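Local coordinates for protein DOA1 (Saccharomyces cerevisiae, PDB 3ODT) that probably binds ubiquitin through its WD40 beta-propeller domain and takes part in controlling the turnover of F-box proteins, at residues D123-V128 with N137-N142; A143-A148 with F158-A163; D147-S152 with V187-V192; A163-K168 with I182-V187; I199-D204 with S226-I231. All coordinates share one frame; numbering follows the deposited sequence.

Contact 1: residues D123-V128 with N137-N142; sequences DKTAKV and NLQAHN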
# COMPACT_ATOMS: atom_id res chain seq x y z
N ASP A 123 -6.38 14.73 5.32
CA ASP A 123 -6.92 16.06 4.99
C ASP A 123 -8.15 15.98 4.08
O ASP A 123 -8.73 16.98 3.70
CB ASP A 123 -5.86 17.03 4.43
CG ASP A 123 -5.39 16.68 3.05
OD1 ASP A 123 -5.98 15.80 2.40
OD2 ASP A 123 -4.42 17.34 2.61
N LYS A 124 -8.55 14.75 3.77
CA LYS A 124 -9.78 14.41 3.00
C LYS A 124 -9.63 14.57 1.51
O LYS A 124 -10.59 14.53 0.82
CB LYS A 124 -11.02 15.17 3.51
CG LYS A 124 -11.17 15.11 5.00
CD LYS A 124 -12.46 15.85 5.45
CE LYS A 124 -12.51 15.87 6.97
NZ LYS A 124 -13.30 17.02 7.47
N THR A 125 -8.38 14.71 1.08
CA THR A 125 -8.07 14.76 -0.33
C THR A 125 -7.12 13.66 -0.76
O THR A 125 -6.46 13.02 0.06
CB THR A 125 -7.40 16.12 -0.73
OG1 THR A 125 -6.02 16.11 -0.32
CG2 THR A 125 -8.12 17.30 -0.10
N ALA A 126 -7.07 13.43 -2.07
CA ALA A 126 -5.95 12.74 -2.69
C ALA A 126 -5.33 13.79 -3.60
O ALA A 126 -6.02 14.73 -4.04
CB ALA A 126 -6.38 11.55 -3.50
N LYS A 127 -4.03 13.64 -3.87
CA LYS A 127 -3.36 14.59 -4.73
C LYS A 127 -2.59 13.81 -5.76
O LYS A 127 -2.01 12.75 -5.48
CB LYS A 127 -2.46 15.53 -3.93
CG LYS A 127 -3.27 16.62 -3.19
CD LYS A 127 -2.42 17.46 -2.23
CE LYS A 127 -3.21 18.66 -1.69
NZ LYS A 127 -4.60 18.41 -1.24
N VAL A 128 -2.56 14.35 -6.97
CA VAL A 128 -1.86 13.72 -8.08
C VAL A 128 -0.73 14.64 -8.50
O VAL A 128 -0.93 15.86 -8.75
CB VAL A 128 -2.80 13.54 -9.29
CG1 VAL A 128 -2.02 12.97 -10.51
CG2 VAL A 128 -3.97 12.67 -8.91
N ASN A 137 -5.74 18.30 -7.45
CA ASN A 137 -6.22 18.15 -6.09
C ASN A 137 -7.61 17.49 -6.15
O ASN A 137 -8.56 18.08 -6.68
CB ASN A 137 -6.32 19.52 -5.43
CG ASN A 137 -6.77 19.43 -4.01
OD1 ASN A 137 -6.45 18.48 -3.31
ND2 ASN A 137 -7.56 20.40 -3.57
N LEU A 138 -7.72 16.29 -5.62
CA LEU A 138 -8.96 15.53 -5.64
C LEU A 138 -9.69 15.75 -4.33
O LEU A 138 -9.48 15.04 -3.35
CB LEU A 138 -8.67 14.04 -5.84
CG LEU A 138 -7.73 13.65 -7.00
CD1 LEU A 138 -7.71 12.15 -7.24
CD2 LEU A 138 -8.08 14.36 -8.30
N GLN A 139 -10.55 16.76 -4.35
CA GLN A 139 -11.26 17.26 -3.19
C GLN A 139 -12.77 17.03 -3.41
O GLN A 139 -13.38 17.61 -4.31
CB GLN A 139 -10.94 18.77 -3.03
CG GLN A 139 -11.35 19.39 -1.68
CD GLN A 139 -10.67 20.75 -1.41
OE1 GLN A 139 -9.44 20.82 -1.27
NE2 GLN A 139 -11.46 21.81 -1.32
N ALA A 140 -13.33 16.15 -2.58
CA ALA A 140 -14.74 15.79 -2.67
C ALA A 140 -15.18 14.94 -1.47
O ALA A 140 -16.28 15.13 -0.95
CB ALA A 140 -15.01 15.05 -3.97
N HIS A 141 -14.33 14.02 -1.04
CA HIS A 141 -14.67 13.15 0.08
C HIS A 141 -14.92 13.95 1.35
O HIS A 141 -14.31 15.01 1.56
CB HIS A 141 -13.56 12.14 0.37
CG HIS A 141 -13.52 10.99 -0.59
ND1 HIS A 141 -14.49 10.02 -0.62
CD2 HIS A 141 -12.60 10.65 -1.53
CE1 HIS A 141 -14.19 9.14 -1.56
NE2 HIS A 141 -13.05 9.49 -2.11
N ASN A 142 -15.77 13.41 2.22
CA ASN A 142 -16.17 14.08 3.45
C ASN A 142 -15.41 13.64 4.70
O ASN A 142 -15.72 14.06 5.80
CB ASN A 142 -17.67 13.83 3.70
CG ASN A 142 -18.33 14.97 4.41
OD1 ASN A 142 -17.78 16.08 4.47
ND2 ASN A 142 -19.52 14.73 4.96
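Lys-127 and Asn-137 stand side by side on one face of the antiparallel hairpin of strands 125-130 and 133-139, the two outer strands of a WD40 blade. Polar side chains form a chain of bonds here. NZ of Lys-127 donates to OD1 of Asn-137 at 2.8 Å, from above the plane of the amide. The lysine bends only at its last torsion (chi4 45°), which brings NZ within 2.9 Å of OG1 of Thr-125 as well. That hydroxyl donates to OD1 of Asp-123 at 2.7 Å, and the same oxygen accepts the backbone N of Thr-125 in an Asx turn. ND2 of Asn-137 reaches OE1 of Gln-139 at 3.0 Å. An alanine in place of Lys-127 would probably leave Asn-137 OD1 and Thr-125 OG1 without the ammonium group that joins them across the hairpin.

Backbone bonds link Ala-126 and Leu-138 both ways, N of Leu-138 to O of Ala-126 at 2.8 Å and N of Ala-126 to O of Leu-138 at 3.2 Å.

Apolar contacts occupy the other face, where CD1 of Leu-138 meets CB of Ala-126 at 4.0 Å and CG2 of Val-128 at 4.1 Å. Phe-158 and Thr-160 of the next blade pack there. The hairpin is thus two-sided: one face is knitted by hydrogen bonds round a buried lysine, the other is apolar and packs against the next blade.

Contact 2: residues A143-A148 with F158-A163; sequences ASVWDA and FLTASA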
# COMPACT_ATOMS: atom_id res chain seq x y z
N ALA A 143 -14.42 12.78 4.51
CA ALA A 143 -13.61 12.24 5.57
C ALA A 143 -12.31 11.73 4.96
O ALA A 143 -12.12 11.79 3.74
CB ALA A 143 -14.34 11.12 6.32
N SER A 144 -11.42 11.27 5.83
CA SER A 144 -10.08 10.88 5.43
C SER A 144 -10.09 9.98 4.21
O SER A 144 -10.94 9.11 4.08
CB SER A 144 -9.39 10.16 6.57
OG SER A 144 -9.22 11.05 7.65
N VAL A 145 -9.11 10.19 3.35
CA VAL A 145 -8.88 9.38 2.17
C VAL A 145 -7.76 8.40 2.50
O VAL A 145 -6.58 8.76 2.62
CB VAL A 145 -8.53 10.27 0.97
CG1 VAL A 145 -8.11 9.40 -0.22
CG2 VAL A 145 -9.71 11.16 0.60
N TRP A 146 -8.16 7.15 2.72
CA TRP A 146 -7.23 6.12 3.15
C TRP A 146 -6.38 5.58 2.01
O TRP A 146 -5.27 5.08 2.26
CB TRP A 146 -8.00 4.98 3.79
CG TRP A 146 -8.28 5.26 5.24
CD1 TRP A 146 -9.49 5.56 5.80
CD2 TRP A 146 -7.33 5.26 6.30
NE1 TRP A 146 -9.34 5.73 7.16
CE2 TRP A 146 -8.03 5.54 7.49
CE3 TRP A 146 -5.95 5.00 6.36
CZ2 TRP A 146 -7.40 5.61 8.72
CZ3 TRP A 146 -5.32 5.06 7.60
CH2 TRP A 146 -6.06 5.35 8.76
N ASP A 147 -6.88 5.64 0.78
CA ASP A 147 -6.10 5.17 -0.36
C ASP A 147 -6.48 5.90 -1.63
O ASP A 147 -7.57 6.42 -1.76
CB ASP A 147 -6.24 3.66 -0.54
CG ASP A 147 -5.12 3.08 -1.40
OD1 ASP A 147 -4.03 3.68 -1.47
OD2 ASP A 147 -5.35 2.03 -2.06
N ALA A 148 -5.55 5.89 -2.58
CA ALA A 148 -5.70 6.53 -3.87
C ALA A 148 -4.81 5.78 -4.85
O ALA A 148 -3.64 5.44 -4.55
CB ALA A 148 -5.32 8.03 -3.83
N PHE A 158 -8.46 8.31 -11.76
CA PHE A 158 -7.93 7.98 -10.45
C PHE A 158 -9.06 7.41 -9.62
O PHE A 158 -10.25 7.69 -9.86
CB PHE A 158 -7.37 9.24 -9.77
CG PHE A 158 -6.48 10.04 -10.70
CD1 PHE A 158 -5.28 9.54 -11.10
CD2 PHE A 158 -6.91 11.26 -11.22
CE1 PHE A 158 -4.48 10.23 -11.98
CE2 PHE A 158 -6.12 11.94 -12.11
CZ PHE A 158 -4.90 11.43 -12.48
N LEU A 159 -8.69 6.64 -8.61
CA LEU A 159 -9.66 5.99 -7.72
C LEU A 159 -9.25 6.24 -6.27
O LEU A 159 -8.09 6.10 -5.92
CB LEU A 159 -9.69 4.49 -7.99
CG LEU A 159 -10.91 3.73 -7.50
CD1 LEU A 159 -12.18 4.09 -8.27
CD2 LEU A 159 -10.63 2.23 -7.61
N THR A 160 -10.20 6.65 -5.44
CA THR A 160 -9.94 6.95 -4.05
C THR A 160 -10.91 6.19 -3.14
O THR A 160 -12.06 5.91 -3.53
CB THR A 160 -10.10 8.48 -3.80
OG1 THR A 160 -11.40 8.91 -4.22
CG2 THR A 160 -9.02 9.28 -4.58
N ALA A 161 -10.44 5.92 -1.94
CA ALA A 161 -11.18 5.20 -0.91
C ALA A 161 -11.17 6.02 0.35
O ALA A 161 -10.12 6.54 0.77
CB ALA A 161 -10.48 3.89 -0.62
N SER A 162 -12.32 6.10 1.01
CA SER A 162 -12.49 7.01 2.14
C SER A 162 -13.22 6.47 3.35
O SER A 162 -14.05 5.56 3.28
CB SER A 162 -13.16 8.29 1.61
OG SER A 162 -13.50 9.23 2.61
N ALA A 163 -12.93 7.09 4.50
CA ALA A 163 -13.67 6.87 5.73
C ALA A 163 -15.12 7.31 5.60
O ALA A 163 -15.94 6.99 6.48
CB ALA A 163 -12.98 7.62 6.90
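Ala-161 faces both Trp-146 and Asp-147, a classic beta bulge in the hairpin of strands 145-150 and 157-162, the inner pair of a WD40 propeller blade. Its carbonyl O takes two weak bonds, a bent one from Trp-146 N at 2.8 Å and a long one from Asp-147 N at 3.4 Å. Its own N donates to Asp-147 O at 2.9 Å, beyond the point where the register has slipped by one residue.

Ser-162 carries OG anti to its backbone N (chi1 174°), over the carbonyl of Ser-144. The OG donates to Ser-144 O at 3.0 Å from well above the carbonyl plane, while N of Ala-163 meets that oxygen nearly along the C=O axis at 2.9 Å; two donors therefore grip one acceptor. Next to it on the same face as Ser-162, Thr-160 bonds through OG1 to His-141 and Trp-170, which with Asp-164 make up the Asp-His-Ser/Thr-Trp tetrad known from WD40 repeats.

Ala-163 closes the end of the hairpin. Its CB rests against CB of Ala-143 at 3.8 Å, and the Trp-146 indole turns an edge to it, with CD1 of Trp-146 4.0 Å from N of Ala-163, near the ring plane.

Contact 3: residues D147-S152 with V187-V192; sequences DAKVVS and VRHLAV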
# COMPACT_ATOMS: atom_id res chain seq x y z
N ASP A 147 -6.88 5.64 0.78
CA ASP A 147 -6.10 5.17 -0.36
C ASP A 147 -6.48 5.90 -1.63
O ASP A 147 -7.57 6.42 -1.76
CB ASP A 147 -6.24 3.66 -0.54
CG ASP A 147 -5.12 3.08 -1.40
OD1 ASP A 147 -4.03 3.68 -1.47
OD2 ASP A 147 -5.35 2.03 -2.06
N ALA A 148 -5.55 5.89 -2.58
CA ALA A 148 -5.70 6.53 -3.87
C ALA A 148 -4.81 5.78 -4.85
O ALA A 148 -3.64 5.44 -4.55
CB ALA A 148 -5.32 8.03 -3.83
N LYS A 149 -5.36 5.51 -6.02
CA LYS A 149 -4.68 4.74 -7.06
C LYS A 149 -4.93 5.34 -8.43
O LYS A 149 -6.00 5.92 -8.69
CB LYS A 149 -5.17 3.30 -7.07
CG LYS A 149 -4.81 2.50 -5.84
CD LYS A 149 -3.31 2.28 -5.70
CE LYS A 149 -2.98 1.02 -4.89
NZ LYS A 149 -3.09 1.20 -3.43
N VAL A 150 -3.95 5.19 -9.30
CA VAL A 150 -4.11 5.55 -10.68
C VAL A 150 -4.87 4.42 -11.40
O VAL A 150 -4.48 3.25 -11.34
CB VAL A 150 -2.73 5.74 -11.35
CG1 VAL A 150 -2.90 5.97 -12.86
CG2 VAL A 150 -1.99 6.91 -10.71
N VAL A 151 -5.95 4.78 -12.07
CA VAL A 151 -6.66 3.83 -12.93
C VAL A 151 -6.04 3.85 -14.33
O VAL A 151 -5.69 2.80 -14.88
CB VAL A 151 -8.14 4.20 -12.99
CG1 VAL A 151 -8.87 3.33 -14.02
CG2 VAL A 151 -8.77 4.03 -11.60
N SER A 152 -5.88 5.04 -14.89
CA SER A 152 -5.29 5.22 -16.21
C SER A 152 -4.50 6.53 -16.26
O SER A 152 -5.09 7.62 -16.15
CB SER A 152 -6.37 5.23 -17.28
OG SER A 152 -5.82 5.66 -18.51
N VAL A 187 -13.59 2.67 4.00
CA VAL A 187 -12.85 1.95 2.95
C VAL A 187 -11.37 2.26 3.10
O VAL A 187 -10.99 3.44 3.17
CB VAL A 187 -13.34 2.30 1.54
CG1 VAL A 187 -12.80 1.31 0.55
CG2 VAL A 187 -14.86 2.25 1.51
N ARG A 188 -10.56 1.22 3.20
CA ARG A 188 -9.18 1.37 3.60
C ARG A 188 -8.17 1.24 2.45
O ARG A 188 -7.08 1.81 2.50
CB ARG A 188 -8.83 0.32 4.64
CG ARG A 188 -9.51 0.50 5.99
CD ARG A 188 -9.08 1.75 6.67
NE ARG A 188 -7.68 1.78 7.15
CZ ARG A 188 -7.31 1.79 8.43
NH1 ARG A 188 -8.22 1.67 9.42
NH2 ARG A 188 -6.01 1.89 8.73
N HIS A 189 -8.51 0.46 1.43
CA HIS A 189 -7.52 0.23 0.39
C HIS A 189 -8.12 -0.24 -0.91
O HIS A 189 -9.24 -0.77 -0.95
CB HIS A 189 -6.43 -0.77 0.87
CG HIS A 189 -5.05 -0.35 0.45
ND1 HIS A 189 -4.40 0.74 1.00
CD2 HIS A 189 -4.20 -0.86 -0.48
CE1 HIS A 189 -3.22 0.87 0.43
NE2 HIS A 189 -3.07 -0.08 -0.48
N LEU A 190 -7.35 -0.05 -1.97
CA LEU A 190 -7.76 -0.33 -3.33
C LEU A 190 -6.66 -1.04 -4.11
O LEU A 190 -5.48 -0.76 -3.91
CB LEU A 190 -8.10 0.96 -4.05
CG LEU A 190 -9.17 1.89 -3.48
CD1 LEU A 190 -9.12 3.24 -4.16
CD2 LEU A 190 -10.53 1.24 -3.66
N ALA A 191 -7.04 -1.90 -5.03
CA ALA A 191 -6.12 -2.39 -6.07
C ALA A 191 -6.87 -2.40 -7.40
O ALA A 191 -8.02 -2.89 -7.47
CB ALA A 191 -5.61 -3.78 -5.76
N VAL A 192 -6.31 -1.71 -8.39
CA VAL A 192 -6.89 -1.69 -9.72
C VAL A 192 -6.50 -2.95 -10.51
O VAL A 192 -5.33 -3.25 -10.70
CB VAL A 192 -6.48 -0.41 -10.47
CG1 VAL A 192 -7.05 -0.40 -11.90
CG2 VAL A 192 -6.89 0.82 -9.64
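Arg-188 begins the contact with its backbone: its O lies 3.7 Å from CB of Asp-147, while its guanidinium makes a cation-pi contact with Trp-146. His-189 follows with its imidazole laid flat on the carboxylate of Asp-147. The two planes are only 7° apart, and OD2 of Asp-147 sits over the centre of the ring. Neither ring nitrogen is hydrogen-bonded to that oxygen, so this is a stack; a carboxylate so placed is likely to favour positive charge on the ring, with the nearby ammonium of Lys-149 working against it.

Leu-190 is held through its backbone. Its N donates to OD2 of Asp-147 at 2.9 Å, on the anti lone pair, and NZ of Lys-149 takes the syn lone pair of the same OD2 in a salt bridge of 2.8 Å. Lys-149 is folded at chi2 and again at chi4 (-80°), with NZ weakly bonded to O of Leu-190 at 3.1 Å. Its stem runs counter to the leucine side chain, CG of Lys-149 4.0 Å from CB of Leu-190. Val-192 ends the run: its CG2 meets CB of Lys-149 at 4.0 Å and CG2 of Val-151 at 4.2 Å.

Strands 145-150 and 187-194 are the first strands of successive blades; their segments 147-150 and 187-192 run almost parallel, 13° apart, joined by side chains of the first reaching the backbone of the second, and by apolar contacts. Leu-190 also packs on Leu-159 and Ala-161 of strand 157-162, Asp-147 and Lys-149 touch Ser-109 and Ser-111 of strand 107-113, and His-189 reaches strand 228-233.

Contact 4: residues A163-K168 with I182-V187; sequences ADKTIK and IHNDVV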
# COMPACT_ATOMS: atom_id res chain seq x y z
N ALA A 163 -12.93 7.09 4.50
CA ALA A 163 -13.67 6.87 5.73
C ALA A 163 -15.12 7.31 5.60
O ALA A 163 -15.94 6.99 6.48
CB ALA A 163 -12.98 7.62 6.90
N ASP A 164 -15.46 8.02 4.52
CA ASP A 164 -16.85 8.41 4.32
C ASP A 164 -17.68 7.27 3.72
O ASP A 164 -18.85 7.42 3.42
CB ASP A 164 -16.98 9.72 3.52
CG ASP A 164 -16.61 9.59 2.04
OD1 ASP A 164 -16.40 8.47 1.54
OD2 ASP A 164 -16.51 10.63 1.37
N LYS A 165 -17.06 6.09 3.64
CA LYS A 165 -17.71 4.84 3.22
C LYS A 165 -17.93 4.74 1.71
O LYS A 165 -18.71 3.93 1.25
CB LYS A 165 -19.00 4.57 4.00
CG LYS A 165 -18.81 4.68 5.49
CD LYS A 165 -20.05 4.26 6.26
CE LYS A 165 -21.17 5.27 6.08
NZ LYS A 165 -22.44 4.91 6.83
N THR A 166 -17.23 5.58 0.95
CA THR A 166 -17.36 5.56 -0.50
C THR A 166 -16.00 5.40 -1.18
O THR A 166 -14.94 5.69 -0.59
CB THR A 166 -18.02 6.83 -1.08
OG1 THR A 166 -17.07 7.91 -1.03
CG2 THR A 166 -19.34 7.19 -0.36
N ILE A 167 -16.08 4.94 -2.42
CA ILE A 167 -14.97 4.89 -3.38
C ILE A 167 -15.37 5.88 -4.48
O ILE A 167 -16.52 5.87 -4.89
CB ILE A 167 -14.78 3.47 -3.95
CG1 ILE A 167 -14.36 2.55 -2.80
CG2 ILE A 167 -13.73 3.45 -5.03
CD1 ILE A 167 -15.02 1.24 -2.81
N LYS A 168 -14.44 6.73 -4.93
CA LYS A 168 -14.74 7.65 -6.01
C LYS A 168 -13.79 7.44 -7.16
O LYS A 168 -12.57 7.30 -6.93
CB LYS A 168 -14.69 9.10 -5.53
CG LYS A 168 -15.88 9.49 -4.65
CD LYS A 168 -15.74 10.86 -3.99
CE LYS A 168 -16.91 11.12 -3.02
NZ LYS A 168 -18.20 11.30 -3.72
N ILE A 182 -20.67 -0.33 -1.86
CA ILE A 182 -19.69 -1.41 -1.79
C ILE A 182 -19.42 -1.81 -0.35
O ILE A 182 -19.43 -3.00 -0.02
CB ILE A 182 -18.37 -1.02 -2.48
CG1 ILE A 182 -18.69 -0.47 -3.87
CG2 ILE A 182 -17.43 -2.22 -2.56
CD1 ILE A 182 -19.41 -1.44 -4.77
N HIS A 183 -19.16 -0.82 0.51
CA HIS A 183 -18.97 -1.07 1.93
C HIS A 183 -19.82 -0.10 2.71
O HIS A 183 -19.96 1.06 2.31
CB HIS A 183 -17.52 -0.84 2.31
CG HIS A 183 -16.56 -1.77 1.64
ND1 HIS A 183 -15.78 -1.40 0.57
CD2 HIS A 183 -16.26 -3.07 1.90
CE1 HIS A 183 -15.02 -2.41 0.21
NE2 HIS A 183 -15.30 -3.44 0.99
N ASN A 184 -20.34 -0.54 3.85
CA ASN A 184 -21.05 0.33 4.78
C ASN A 184 -20.16 0.70 5.96
O ASN A 184 -20.62 0.79 7.10
CB ASN A 184 -22.33 -0.33 5.27
CG ASN A 184 -23.26 0.64 5.97
OD1 ASN A 184 -23.27 1.83 5.67
ND2 ASN A 184 -24.05 0.13 6.91
N ASP A 185 -18.87 0.91 5.68
CA ASP A 185 -17.89 1.22 6.69
C ASP A 185 -16.71 1.86 5.96
O ASP A 185 -16.71 1.98 4.73
CB ASP A 185 -17.43 -0.06 7.40
CG ASP A 185 -16.91 0.18 8.83
OD1 ASP A 185 -16.47 1.30 9.18
OD2 ASP A 185 -16.88 -0.82 9.59
N VAL A 186 -15.74 2.29 6.74
CA VAL A 186 -14.55 2.96 6.23
C VAL A 186 -13.89 2.10 5.16
O VAL A 186 -13.65 0.91 5.39
CB VAL A 186 -13.58 3.15 7.39
CG1 VAL A 186 -12.22 3.61 6.89
CG2 VAL A 186 -14.19 4.07 8.49
N VAL A 187 -13.59 2.67 4.00
CA VAL A 187 -12.85 1.95 2.95
C VAL A 187 -11.37 2.26 3.10
O VAL A 187 -10.99 3.44 3.17
CB VAL A 187 -13.34 2.30 1.54
CG1 VAL A 187 -12.80 1.31 0.55
CG2 VAL A 187 -14.86 2.25 1.51
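Val-186 straddles Ala-163 with both methyls where the turn between two strands of one WD40 blade meets the loop leading into the next blade. CG1 of Val-186 lies 3.8 Å from CA of Ala-163, and CG1 and CG2 are equally far from its CB, so the small alanine is the bump and the forked valine the hollow. Trp-146 touches both residues.

Lys-165 drapes its stem over the loop backbone. CG of Lys-165 is 3.5 Å from O of Asp-185 and CD is 3.6 Å from C of Asn-184; a bend at chi3 (-70°) then turns CE alongside the asparagine side chain. The link at the tip, NZ of Lys-165 to OD1 of Asn-184, is long and weak.

Val-187 wedges in on the buried side. One methyl, CG2, covers the backbone of Lys-165 and Thr-166; the other, CG1, lies 3.9 Å from CG1 of Ile-167, whose side chain crosses it at about a right angle. CD1 of Ile-167 fits between CG1 of Val-187 and CB of Ile-182, 4.1 Å from the latter, and comes to the edge of the His-183 ring.

Each backbone is braced by an aspartate. OD1 of Asp-164 accepts N of Thr-166, an Asx turn, and OG1 of the same residue as well, while its OD2 accepts N of Asn-142; OD1 of Asp-185 accepts N of Val-186 at 2.7 Å. Between the two backbones, CA of Lys-165 makes a C-H...O contact of 3.4 Å with O of Asp-185, 147° at the hydrogen.

Contact 5: residues I199-D204 with S226-I231; sequences ISCSND and SFVYCI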
# COMPACT_ATOMS: atom_id res chain seq x y z
N ILE A 199 -10.52 -3.93 -6.82
CA ILE A 199 -10.85 -4.54 -5.54
C ILE A 199 -10.70 -3.49 -4.46
O ILE A 199 -9.83 -2.63 -4.53
CB ILE A 199 -10.04 -5.80 -5.23
CG1 ILE A 199 -8.55 -5.50 -5.27
CG2 ILE A 199 -10.33 -6.86 -6.29
CD1 ILE A 199 -7.72 -6.63 -4.63
N SER A 200 -11.56 -3.55 -3.45
CA SER A 200 -11.47 -2.66 -2.31
C SER A 200 -11.55 -3.50 -1.04
O SER A 200 -12.06 -4.62 -1.06
CB SER A 200 -12.63 -1.66 -2.32
OG SER A 200 -13.86 -2.35 -2.39
N CYS A 201 -11.04 -2.95 0.04
CA CYS A 201 -11.18 -3.56 1.35
C CYS A 201 -11.51 -2.51 2.39
O CYS A 201 -11.32 -1.29 2.16
CB CYS A 201 -9.91 -4.33 1.75
SG CYS A 201 -8.48 -3.30 2.10
N SER A 202 -11.99 -2.98 3.54
CA SER A 202 -12.66 -2.10 4.46
C SER A 202 -12.55 -2.51 5.93
O SER A 202 -12.21 -3.66 6.26
CB SER A 202 -14.13 -2.04 4.00
OG SER A 202 -15.03 -1.46 4.93
N ASN A 203 -12.86 -1.58 6.82
CA ASN A 203 -13.00 -1.90 8.23
C ASN A 203 -14.14 -2.90 8.48
O ASN A 203 -14.20 -3.47 9.55
CB ASN A 203 -13.31 -0.64 9.03
CG ASN A 203 -12.08 0.23 9.28
OD1 ASN A 203 -10.99 -0.00 8.74
ND2 ASN A 203 -12.26 1.25 10.12
N ASP A 204 -15.00 -3.12 7.49
CA ASP A 204 -16.08 -4.10 7.63
C ASP A 204 -15.58 -5.54 7.55
O ASP A 204 -16.35 -6.47 7.68
CB ASP A 204 -17.20 -3.85 6.62
CG ASP A 204 -16.78 -4.12 5.16
OD1 ASP A 204 -15.66 -4.64 4.92
OD2 ASP A 204 -17.58 -3.81 4.25
N SER A 226 -11.31 -8.84 11.50
CA SER A 226 -11.28 -7.45 11.92
C SER A 226 -11.15 -6.56 10.69
O SER A 226 -11.54 -6.95 9.59
CB SER A 226 -10.11 -7.20 12.87
OG SER A 226 -10.32 -6.03 13.65
N PHE A 227 -10.59 -5.37 10.87
CA PHE A 227 -10.37 -4.46 9.77
C PHE A 227 -9.39 -5.03 8.76
O PHE A 227 -8.38 -5.68 9.13
CB PHE A 227 -9.79 -3.13 10.26
CG PHE A 227 -10.50 -2.54 11.41
CD1 PHE A 227 -11.86 -2.68 11.55
CD2 PHE A 227 -9.79 -1.90 12.38
CE1 PHE A 227 -12.51 -2.14 12.61
CE2 PHE A 227 -10.45 -1.36 13.47
CZ PHE A 227 -11.81 -1.48 13.58
N VAL A 228 -9.64 -4.74 7.49
CA VAL A 228 -8.69 -5.09 6.44
C VAL A 228 -7.97 -3.80 6.03
O VAL A 228 -8.62 -2.85 5.57
CB VAL A 228 -9.35 -5.77 5.24
CG1 VAL A 228 -8.28 -6.30 4.31
CG2 VAL A 228 -10.29 -6.88 5.68
N TYR A 229 -6.64 -3.77 6.19
CA TYR A 229 -5.88 -2.55 5.97
C TYR A 229 -5.24 -2.42 4.60
O TYR A 229 -5.02 -1.31 4.13
CB TYR A 229 -4.76 -2.46 7.00
CG TYR A 229 -5.21 -2.33 8.44
CD1 TYR A 229 -6.23 -1.45 8.80
CD2 TYR A 229 -4.64 -3.08 9.43
CE1 TYR A 229 -6.64 -1.32 10.11
CE2 TYR A 229 -5.02 -2.93 10.77
CZ TYR A 229 -6.04 -2.07 11.08
OH TYR A 229 -6.42 -1.93 12.37
N CYS A 230 -4.92 -3.55 3.95
CA CYS A 230 -4.12 -3.46 2.73
C CYS A 230 -4.46 -4.65 1.87
O CYS A 230 -4.73 -5.72 2.41
CB CYS A 230 -2.62 -3.48 3.09
SG CYS A 230 -1.54 -3.15 1.66
N ILE A 231 -4.50 -4.43 0.55
CA ILE A 231 -4.62 -5.47 -0.45
C ILE A 231 -3.68 -5.16 -1.61
O ILE A 231 -3.43 -4.00 -1.93
CB ILE A 231 -6.05 -5.59 -1.02
CG1 ILE A 231 -6.60 -4.22 -1.38
CG2 ILE A 231 -6.95 -6.27 -0.02
CD1 ILE A 231 -7.97 -4.21 -2.00
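Phe-227 presents one ring face to the amide of Asn-203, stacked with the two planes 24° apart and CG of Asn-203 displaced toward the rim. On the opposite face lies OG of Ser-226, also toward the rim. The ring edge meets two groups in plane: O of Asn-203, 3.2 Å from CD1 of Phe-227, and CZ of Tyr-229. The one residue Asn-203 thus meets both a face and the edge of the ring. OD1 of Asn-203 also takes a weak bond from Arg-188. An alanine in place of Phe-227 would probably leave the Asn-203 amide without the ring it stacks on and freer to turn.

Beside this stack, N of Val-228 donates to O of Ser-202 at 3.0 Å. Ser-202 OG accepts N of Asp-204 in an ST turn and also bonds O of Val-186.

Deeper in, the contact is apolar. CB of Cys-201 rests on CG1 of Val-228 at 3.6 Å and on CG2 of Ile-231 at 4.0 Å. CD1 of Ile-231 meets CG1 of Ile-199 at 3.6 Å, the two side chains lying antiparallel.

Strand 197-202, second in its blade, thus packs on strand 228-233, first of the following blade, with segments 199-202 and 228-231 antiparallel at 157°. Ile-199 reaches on to Ile-239, Cys-201 touches His-189 and Ile-207 of its own blade, and Tyr-229 stacks on Trp-270 and bonds Glu-244.

Reading from the N terminus, contact 1 closes the outer hairpin of one blade; the chain then crosses to the next blade, whose inner hairpin contact 2 closes. Contact 3 starts from the same strand as contact 2, sharing Asp-147 and Ala-148, but spans a longer loop to the first strand of the blade after. Contact 4 closes a smaller loop within that span, sharing Ala-163 with contact 2 and Val-187 with contact 3. Contact 5 follows in series and reaches one blade further. Contacts 1 and 2 thus build single blades, and contacts 3, 4 and 5 tie successive blades together; His-141 ties contact 1 to contacts 2 and 4.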